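Local atomic coordinates of putative angiotensinogen (Lampetra fluviatilis, PDB entry 5INW), a protein that binds heparin and inhibits thrombin, the heparin promoting this inhibition through a template mechanism, as a member of the serpin family. Residues Ser397-His400 / Gly405-Ala408; Lys221-Lys226 / Val243-Phe248; Val298-Glu303 / Met308-Pro313. The protein carries 1 engineered substitution. All blocks are in the same frame, centred on the assembly; numbering follows the deposited sequence.

Contact 1. Residues Ser397-His400 / Gly405-Ala408; sequences SVLH and GTEA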
loop_
_atom_site.group_PDB
_atom_site.type_symbol
_atom_site.label_atom_id
_atom_site.label_comp_id
_atom_site.label_asym_id
_atom_site.label_seq_id
_atom_site.Cartn_x
_atom_site.Cartn_y
_atom_site.Cartn_z
ATOM N N SER A 397 3.825 -6.097 3.305
ATOM C CA SER A 397 4.142 -5.694 1.913
ATOM C C SER A 397 5.551 -6.020 1.478
ATOM O O SER A 397 6.415 -6.115 2.307
ATOM C CB SER A 397 3.893 -4.201 1.751
ATOM O OG SER A 397 4.722 -3.530 2.673
ATOM N N VAL A 398 5.773 -6.199 0.183
ATOM C CA VAL A 398 7.090 -6.511 -0.351
ATOM C C VAL A 398 7.428 -5.670 -1.593
ATOM O O VAL A 398 6.564 -5.436 -2.418
ATOM C CB VAL A 398 7.199 -7.976 -0.766
ATOM C CG1 VAL A 398 8.660 -8.326 -1.121
ATOM C CG2 VAL A 398 6.700 -8.886 0.327
ATOM N N LEU A 399 8.685 -5.218 -1.703
ATOM C CA LEU A 399 9.145 -4.405 -2.822
ATOM C C LEU A 399 10.383 -5.055 -3.397
ATOM O O LEU A 399 11.305 -5.311 -2.675
ATOM C CB LEU A 399 9.437 -2.952 -2.392
ATOM C CG LEU A 399 9.979 -2.053 -3.518
ATOM C CD1 LEU A 399 9.016 -1.995 -4.708
ATOM C CD2 LEU A 399 10.293 -0.651 -3.005
ATOM N N HIS A 400 10.364 -5.339 -4.687
ATOM C CA HIS A 400 11.459 -5.969 -5.368
ATOM C C HIS A 400 11.756 -5.085 -6.564
ATOM O O HIS A 400 10.932 -4.906 -7.412
ATOM C CB HIS A 400 11.074 -7.412 -5.768
ATOM C CG HIS A 400 12.202 -8.242 -6.329
ATOM N ND1 HIS A 400 11.987 -9.339 -7.148
ATOM C CD2 HIS A 400 13.550 -8.129 -6.209
ATOM C CE1 HIS A 400 13.151 -9.871 -7.498
ATOM N NE2 HIS A 400 14.114 -9.161 -6.932
ATOM N N GLY A 405 12.402 -4.195 -13.775
ATOM C CA GLY A 405 11.268 -3.528 -13.229
ATOM C C GLY A 405 11.064 -3.742 -11.758
ATOM O O GLY A 405 12.019 -3.926 -11.019
ATOM N N THR A 406 9.813 -3.610 -11.342
ATOM C CA THR A 406 9.472 -3.628 -9.970
ATOM C C THR A 406 8.329 -4.619 -9.771
ATOM O O THR A 406 7.403 -4.639 -10.581
ATOM C CB THR A 406 9.011 -2.226 -9.515
ATOM O OG1 THR A 406 10.076 -1.283 -9.665
ATOM C CG2 THR A 406 8.535 -2.242 -8.082
ATOM N N GLU A 407 8.419 -5.435 -8.713
ATOM C CA GLU A 407 7.362 -6.326 -8.310
ATOM C C GLU A 407 7.019 -5.917 -6.911
ATOM O O GLU A 407 7.929 -5.649 -6.109
ATOM C CB GLU A 407 7.848 -7.756 -8.320
ATOM C CG GLU A 407 6.756 -8.747 -8.731
ATOM C CD GLU A 407 6.949 -10.164 -8.207
ATOM O OE1 GLU A 407 6.664 -11.091 -8.976
ATOM O OE2 GLU A 407 7.364 -10.359 -7.021
ATOM N N ALA A 408 5.723 -5.777 -6.617
ATOM C CA ALA A 408 5.272 -5.316 -5.284
ATOM C C ALA A 408 3.990 -5.997 -4.907
ATOM O O ALA A 408 3.068 -5.978 -5.712
ATOM C CB ALA A 408 5.088 -3.798 -5.230
#
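Leu399 and Thr406 meet diagonally between two antiparallel strands, the methyl Leu399 CD1 lying 3.4 Å from Thr406 CG2 as the two side chains cross at a slant. In Thr406 a chi1 of -62° sets OG1 beside the backbone N, where it is hydrogen-bonded to Tyr302 OH, and puts CG2 anti to that N, which brings this methyl up to Leu399. Ala408 shares the face of Leu399 but touches it more loosely, CB to CD1 4.4 Å; this apolar side is covered by Ile16 and Phe26 of the C-terminal peptide chain. The strands 389-401 and 405-417 form a hairpin in the large serpin beta sheet, and the second of them is formed by the inserted N-terminal part of the cleaved reaction loop, a central strand between 389-401 and 238-251. His400 and Glu407, a hydrogen-bonded pair, lie on the other face. Their backbones are joined by His400 N to Glu407 O at 2.8 Å and by Glu407 N to His400 O at 2.9 Å. Their side chains come together at the roots, His400 CB to Glu407 CB 4.1 Å. The imidazole then leads away from the neighbouring strand, while at the carboxylate OE1 is hydrogen-bonded to Tyr247 OH. Beside the pair, Ala408 CA sends a C-H toward Val398 O at 3.1 Å, and Thr406 CA does the same to His400 O.

Contact 2. Residues Lys221-Lys226 / Val243-Phe248; sequences KVTSKK and VNVIYF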
loop_
_atom_site.group_PDB
_atom_site.type_symbol
_atom_site.label_atom_id
_atom_site.label_comp_id
_atom_site.label_asym_id
_atom_site.label_seq_id
_atom_site.Cartn_x
_atom_site.Cartn_y
_atom_site.Cartn_z
ATOM N N LYS A 221 -5.889 -19.902 -4.775
ATOM C CA LYS A 221 -6.669 -20.258 -5.965
ATOM C C LYS A 221 -7.021 -19.016 -6.750
ATOM O O LYS A 221 -6.738 -18.913 -7.936
ATOM C CB LYS A 221 -7.948 -21.073 -5.569
ATOM C CG LYS A 221 -7.687 -22.559 -5.312
ATOM C CD LYS A 221 -8.909 -23.178 -4.640
ATOM C CE LYS A 221 -8.749 -24.678 -4.431
ATOM N NZ LYS A 221 -10.064 -25.391 -4.508
ATOM N N VAL A 222 -7.518 -18.024 -6.057
ATOM C CA VAL A 222 -7.987 -16.799 -6.692
ATOM C C VAL A 222 -6.884 -15.745 -7.074
ATOM O O VAL A 222 -7.193 -14.666 -7.520
ATOM C CB VAL A 222 -9.069 -16.169 -5.779
ATOM C CG1 VAL A 222 -9.665 -14.924 -6.395
ATOM C CG2 VAL A 222 -10.212 -17.166 -5.545
ATOM N N THR A 223 -5.601 -16.029 -6.904
ATOM C CA THR A 223 -4.549 -15.019 -7.110
ATOM C C THR A 223 -3.322 -15.666 -7.798
ATOM O O THR A 223 -2.168 -15.277 -7.581
ATOM C CB THR A 223 -4.185 -14.388 -5.736
ATOM O OG1 THR A 223 -3.656 -15.382 -4.831
ATOM C CG2 THR A 223 -5.390 -13.756 -5.061
ATOM N N SER A 224 -3.612 -16.659 -8.656
ATOM C CA SER A 224 -2.643 -17.629 -9.236
ATOM C C SER A 224 -1.351 -17.759 -8.436
ATOM O O SER A 224 -0.290 -17.315 -8.884
ATOM C CB SER A 224 -2.334 -17.294 -10.703
ATOM O OG SER A 224 -3.468 -17.521 -11.501
ATOM N N LYS A 225 -1.464 -18.314 -7.231
ATOM C CA LYS A 225 -0.299 -18.668 -6.408
ATOM C C LYS A 225 0.689 -17.541 -6.069
ATOM O O LYS A 225 1.808 -17.812 -5.632
ATOM C CB LYS A 225 0.455 -19.867 -7.023
ATOM C CG LYS A 225 -0.419 -21.093 -7.323
ATOM C CD LYS A 225 0.401 -22.375 -7.503
ATOM C CE LYS A 225 -0.484 -23.606 -7.634
ATOM N NZ LYS A 225 0.317 -24.864 -7.626
ATOM N N LYS A 226 0.275 -16.289 -6.219
ATOM C CA LYS A 226 1.123 -15.175 -5.791
ATOM C C LYS A 226 1.011 -14.981 -4.282
ATOM O O LYS A 226 1.938 -14.530 -3.632
ATOM C CB LYS A 226 0.714 -13.889 -6.504
ATOM C CG LYS A 226 1.073 -13.852 -7.984
ATOM C CD LYS A 226 2.606 -13.935 -8.144
ATOM C CE LYS A 226 3.104 -13.417 -9.490
ATOM N NZ LYS A 226 2.761 -14.298 -10.652
ATOM N N VAL A 243 -9.952 -9.683 3.931
ATOM C CA VAL A 243 -8.623 -9.744 3.297
ATOM C C VAL A 243 -8.631 -8.899 2.048
ATOM O O VAL A 243 -9.513 -9.023 1.205
ATOM C CB VAL A 243 -8.290 -11.190 2.869
ATOM C CG1 VAL A 243 -7.112 -11.224 1.921
ATOM C CG2 VAL A 243 -8.076 -12.054 4.095
ATOM N N ASN A 244 -7.672 -8.012 1.943
ATOM C CA ASN A 244 -7.322 -7.437 0.653
ATOM C C ASN A 244 -5.902 -7.877 0.350
ATOM O O ASN A 244 -5.018 -7.837 1.207
ATOM C CB ASN A 244 -7.341 -5.899 0.641
ATOM C CG ASN A 244 -6.899 -5.367 -0.676
ATOM O OD1 ASN A 244 -5.707 -5.214 -0.936
ATOM N ND2 ASN A 244 -7.844 -5.240 -1.586
ATOM N N VAL A 245 -5.709 -8.246 -0.893
ATOM C CA VAL A 245 -4.386 -8.309 -1.473
ATOM C C VAL A 245 -4.325 -7.455 -2.734
ATOM O O VAL A 245 -5.300 -7.328 -3.451
ATOM C CB VAL A 245 -3.972 -9.738 -1.834
ATOM C CG1 VAL A 245 -4.177 -10.602 -0.632
ATOM C CG2 VAL A 245 -4.783 -10.261 -3.004
ATOM N N ILE A 246 -3.114 -7.030 -3.053
ATOM C CA ILE A 246 -2.843 -6.225 -4.215
ATOM C C ILE A 246 -1.448 -6.557 -4.690
ATOM O O ILE A 246 -0.505 -6.651 -3.895
ATOM C CB ILE A 246 -3.060 -4.788 -3.833
ATOM C CG1 ILE A 246 -2.711 -3.836 -4.924
ATOM C CG2 ILE A 246 -2.251 -4.429 -2.603
ATOM C CD1 ILE A 246 -3.311 -2.491 -4.551
ATOM N N TYR A 247 -1.349 -6.775 -5.993
ATOM C CA TYR A 247 -0.146 -7.206 -6.654
ATOM C C TYR A 247 0.109 -6.300 -7.831
ATOM O O TYR A 247 -0.791 -6.142 -8.659
ATOM C CB TYR A 247 -0.317 -8.618 -7.188
ATOM C CG TYR A 247 0.853 -9.086 -8.026
ATOM C CD1 TYR A 247 1.949 -9.617 -7.425
ATOM C CD2 TYR A 247 0.861 -8.957 -9.432
ATOM C CE1 TYR A 247 3.025 -10.043 -8.169
ATOM C CE2 TYR A 247 1.943 -9.358 -10.199
ATOM C CZ TYR A 247 3.036 -9.911 -9.551
ATOM O OH TYR A 247 4.177 -10.374 -10.205
ATOM N N PHE A 248 1.333 -5.763 -7.914
ATOM C CA PHE A 248 1.788 -4.936 -9.025
ATOM C C PHE A 248 3.064 -5.499 -9.638
ATOM O O PHE A 248 4.002 -5.846 -8.901
ATOM C CB PHE A 248 2.070 -3.529 -8.489
ATOM C CG PHE A 248 2.943 -2.678 -9.379
ATOM C CD1 PHE A 248 2.424 -2.095 -10.526
ATOM C CD2 PHE A 248 4.257 -2.426 -9.042
ATOM C CE1 PHE A 248 3.208 -1.318 -11.342
ATOM C CE2 PHE A 248 5.059 -1.639 -9.856
ATOM C CZ PHE A 248 4.527 -1.068 -10.994
#
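Lys226 lays its aliphatic chain against Tyr247 at the point where the loop after helix 208-221 passes over strand 238-251. Its CB is directed toward the strand, and a chi1 of -71° sets CG anti to the carbonyl carbon and over the tyrosine, 4.2 Å above the ring plane and displaced toward the rim. A bend at chi2 (-62°) then carries the chain along one side of the phenol: CD comes to 3.9 Å from Tyr247 CE1, and CE sits 3.5 Å from CZ and 3.3 Å from OH. A second bend, at chi4, turns the end of the chain, and NZ is 4.2 Å from Tyr247 OH, too far for a bond. The lysine therefore touches the ring with its methylenes and not with its charge, and the phenol oxygen has Glu407 OE1 as its partner. Deeper in the contact Thr223 and Val245 reach toward each other tip to tip, with their CG2 methyls 4.1 Å apart. The same torsion of Thr223 (chi1 62°) turns the hydroxyl to Ile219 O at the end of the helix and the methyl to Val245. The loop itself is held by a backbone bond from Lys226 N to Thr223 O, and Phe227 continues the cover by packing on both Val245 and Tyr247. In serpin terms this is the linker from helix F resting on strand 3 of sheet A, on the face away from helix 110-122, which packs against Asn244 and Ile246.

Contact 3. Residues Val298-Glu303 / Met308-Pro313; sequences VKLPYE and MLVIVP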
loop_
_atom_site.group_PDB
_atom_site.type_symbol
_atom_site.label_atom_id
_atom_site.label_comp_id
_atom_site.label_asym_id
_atom_site.label_seq_id
_atom_site.Cartn_x
_atom_site.Cartn_y
_atom_site.Cartn_z
ATOM N N VAL A 298 13.150 12.220 -8.779
ATOM C CA VAL A 298 13.233 11.596 -10.103
ATOM C C VAL A 298 12.066 10.675 -10.361
ATOM O O VAL A 298 11.634 9.958 -9.471
ATOM C CB VAL A 298 14.577 10.830 -10.273
ATOM C CG1 VAL A 298 14.752 9.720 -9.259
ATOM C CG2 VAL A 298 14.724 10.241 -11.666
ATOM N N LYS A 299 11.610 10.663 -11.608
ATOM C CA LYS A 299 10.463 9.891 -12.053
ATOM C C LYS A 299 10.965 8.749 -12.899
ATOM O O LYS A 299 11.530 8.975 -13.953
ATOM C CB LYS A 299 9.539 10.786 -12.871
ATOM C CG LYS A 299 8.294 10.157 -13.468
ATOM C CD LYS A 299 7.355 11.265 -13.962
ATOM C CE LYS A 299 6.129 10.756 -14.743
ATOM N NZ LYS A 299 6.417 10.251 -16.133
ATOM N N LEU A 300 10.716 7.525 -12.459
ATOM C CA LEU A 300 11.083 6.330 -13.208
ATOM C C LEU A 300 9.845 5.700 -13.799
ATOM O O LEU A 300 9.162 4.944 -13.135
ATOM C CB LEU A 300 11.839 5.312 -12.334
ATOM C CG LEU A 300 12.903 6.020 -11.517
ATOM C CD1 LEU A 300 13.539 5.085 -10.488
ATOM C CD2 LEU A 300 13.929 6.669 -12.413
ATOM N N PRO A 301 9.578 5.973 -15.063
ATOM C CA PRO A 301 8.400 5.394 -15.643
ATOM C C PRO A 301 8.403 3.854 -15.724
ATOM O O PRO A 301 9.455 3.237 -15.962
ATOM C CB PRO A 301 8.372 6.034 -17.051
ATOM C CG PRO A 301 9.804 6.177 -17.415
ATOM C CD PRO A 301 10.461 6.542 -16.107
ATOM N N TYR A 302 7.224 3.275 -15.537
ATOM C CA TYR A 302 6.930 1.938 -15.986
ATOM C C TYR A 302 6.119 1.977 -17.276
ATOM O O TYR A 302 5.562 2.991 -17.644
ATOM C CB TYR A 302 6.101 1.207 -14.941
ATOM C CG TYR A 302 6.750 1.059 -13.608
ATOM C CD1 TYR A 302 7.736 0.105 -13.382
ATOM C CD2 TYR A 302 6.367 1.843 -12.553
ATOM C CE1 TYR A 302 8.355 -0.006 -12.122
ATOM C CE2 TYR A 302 6.978 1.748 -11.309
ATOM C CZ TYR A 302 7.962 0.829 -11.094
ATOM O OH TYR A 302 8.508 0.727 -9.853
ATOM N N GLU A 303 6.071 0.852 -17.978
ATOM C CA GLU A 303 4.973 0.549 -18.902
ATOM C C GLU A 303 3.642 0.554 -18.096
ATOM O O GLU A 303 3.654 0.572 -16.854
ATOM C CB GLU A 303 5.212 -0.821 -19.609
ATOM C CG GLU A 303 6.443 -0.936 -20.538
ATOM C CD GLU A 303 6.360 -0.084 -21.776
ATOM O OE1 GLU A 303 5.231 0.303 -22.183
ATOM O OE2 GLU A 303 7.446 0.214 -22.323
ATOM N N MET A 308 7.480 5.158 -10.722
ATOM C CA MET A 308 7.990 5.309 -9.386
ATOM C C MET A 308 8.659 6.662 -9.286
ATOM O O MET A 308 9.540 6.980 -10.057
ATOM C CB MET A 308 8.997 4.223 -9.041
ATOM C CG MET A 308 9.531 4.292 -7.607
ATOM S SD MET A 308 10.889 3.116 -7.297
ATOM C CE MET A 308 9.974 1.616 -7.013
ATOM N N LEU A 309 8.227 7.429 -8.306
ATOM C CA LEU A 309 8.898 8.633 -7.876
ATOM C C LEU A 309 9.909 8.271 -6.843
ATOM O O LEU A 309 9.525 7.611 -5.859
ATOM C CB LEU A 309 7.915 9.580 -7.176
ATOM C CG LEU A 309 7.352 10.747 -7.978
ATOM C CD1 LEU A 309 7.015 11.837 -6.971
ATOM C CD2 LEU A 309 8.304 11.278 -9.059
ATOM N N VAL A 310 11.170 8.719 -7.020
ATOM C CA VAL A 310 12.228 8.509 -6.007
ATOM C C VAL A 310 12.748 9.846 -5.503
ATOM O O VAL A 310 13.218 10.657 -6.278
ATOM C CB VAL A 310 13.376 7.621 -6.511
ATOM C CG1 VAL A 310 14.505 7.556 -5.495
ATOM C CG2 VAL A 310 12.868 6.223 -6.788
ATOM N N ILE A 311 12.650 10.047 -4.191
ATOM C CA ILE A 311 13.094 11.283 -3.536
ATOM C C ILE A 311 14.268 10.980 -2.602
ATOM O O ILE A 311 14.095 10.244 -1.621
ATOM C CB ILE A 311 11.950 11.954 -2.754
ATOM C CG1 ILE A 311 10.726 12.177 -3.651
ATOM C CG2 ILE A 311 12.390 13.277 -2.172
ATOM C CD1 ILE A 311 9.672 11.122 -3.441
ATOM N N VAL A 312 15.445 11.535 -2.938
ATOM C CA VAL A 312 16.697 11.341 -2.174
ATOM C C VAL A 312 17.098 12.633 -1.457
ATOM O O VAL A 312 17.498 13.596 -2.103
ATOM C CB VAL A 312 17.911 10.949 -3.074
ATOM C CG1 VAL A 312 18.934 10.136 -2.264
ATOM C CG2 VAL A 312 17.468 10.193 -4.315
ATOM N N PRO A 313 17.004 12.670 -0.126
ATOM C CA PRO A 313 17.663 13.813 0.504
ATOM C C PRO A 313 19.173 13.773 0.260
ATOM O O PRO A 313 19.765 12.682 0.253
ATOM C CB PRO A 313 17.309 13.658 1.979
ATOM C CG PRO A 313 16.949 12.226 2.135
ATOM C CD PRO A 313 16.278 11.847 0.850
#
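Met308 stretches across the end of Tyr302: chi1 (-177°) and chi2 (-173°) run the chain out straight to SD, then the bend at chi3 folds the terminal methyl back, placing CE 3.3 Å from Tyr302 OH. The side chains cross at a slant, and Met308 CB lies 3.9 Å from Tyr302 CE2 nearer the backbone. Trp252 stacks on the same tyrosine ring. Further along the hairpin, Val298 puts CG1 between its backbone N and carbonyl carbon (chi1 60°); this methyl lies 3.7 Å from Val310 CB, and the two valines stand side by side, pointing the same way. Leu300 sends CD1 obliquely to Val310 CG2 at 3.9 Å, so Val310 meets both residues of the opposite strand that share its face. Lys299 and Leu309 occupy the other face, where Leu309 CD2 touches Lys299 CB at 4.0 Å. Two reciprocal pairs of backbone bonds join the strands: Val298 with Val310, and Leu300 with Met308. The strands are 2 and 3 of serpin sheet B, which the C-terminal peptide chain extends beyond Met308-Ile311. The backbone bonds thus fix the register, apolar side chains fill the face of Val298, Leu300, Met308 and Val310, and the phenol hydroxyl among them has Thr406 OG1 as its partner.

Contact 1 lies between the other two, its centre about 14 Å from the centre of each, while those of contacts 2 and 3 are about 25 Å apart. Its strand 405-408, part of the inserted reaction loop, is joined to 243-248 of contact 2 through Ala408 O and Phe248 N at 2.8 Å and through Glu407 OE1 and Tyr247 OH at 2.9 Å. On the other face of the strand, Thr406 OG1 reaches Tyr302 OH of contact 3 at 2.6 Å. Contacts 2 and 3 meet directly where the rings of Phe248 and Tyr302 pack edge-to-face, CZ to CE2 3.7 Å. The cleaved loop thereby links sheet A, the helix F linker side and sheet B.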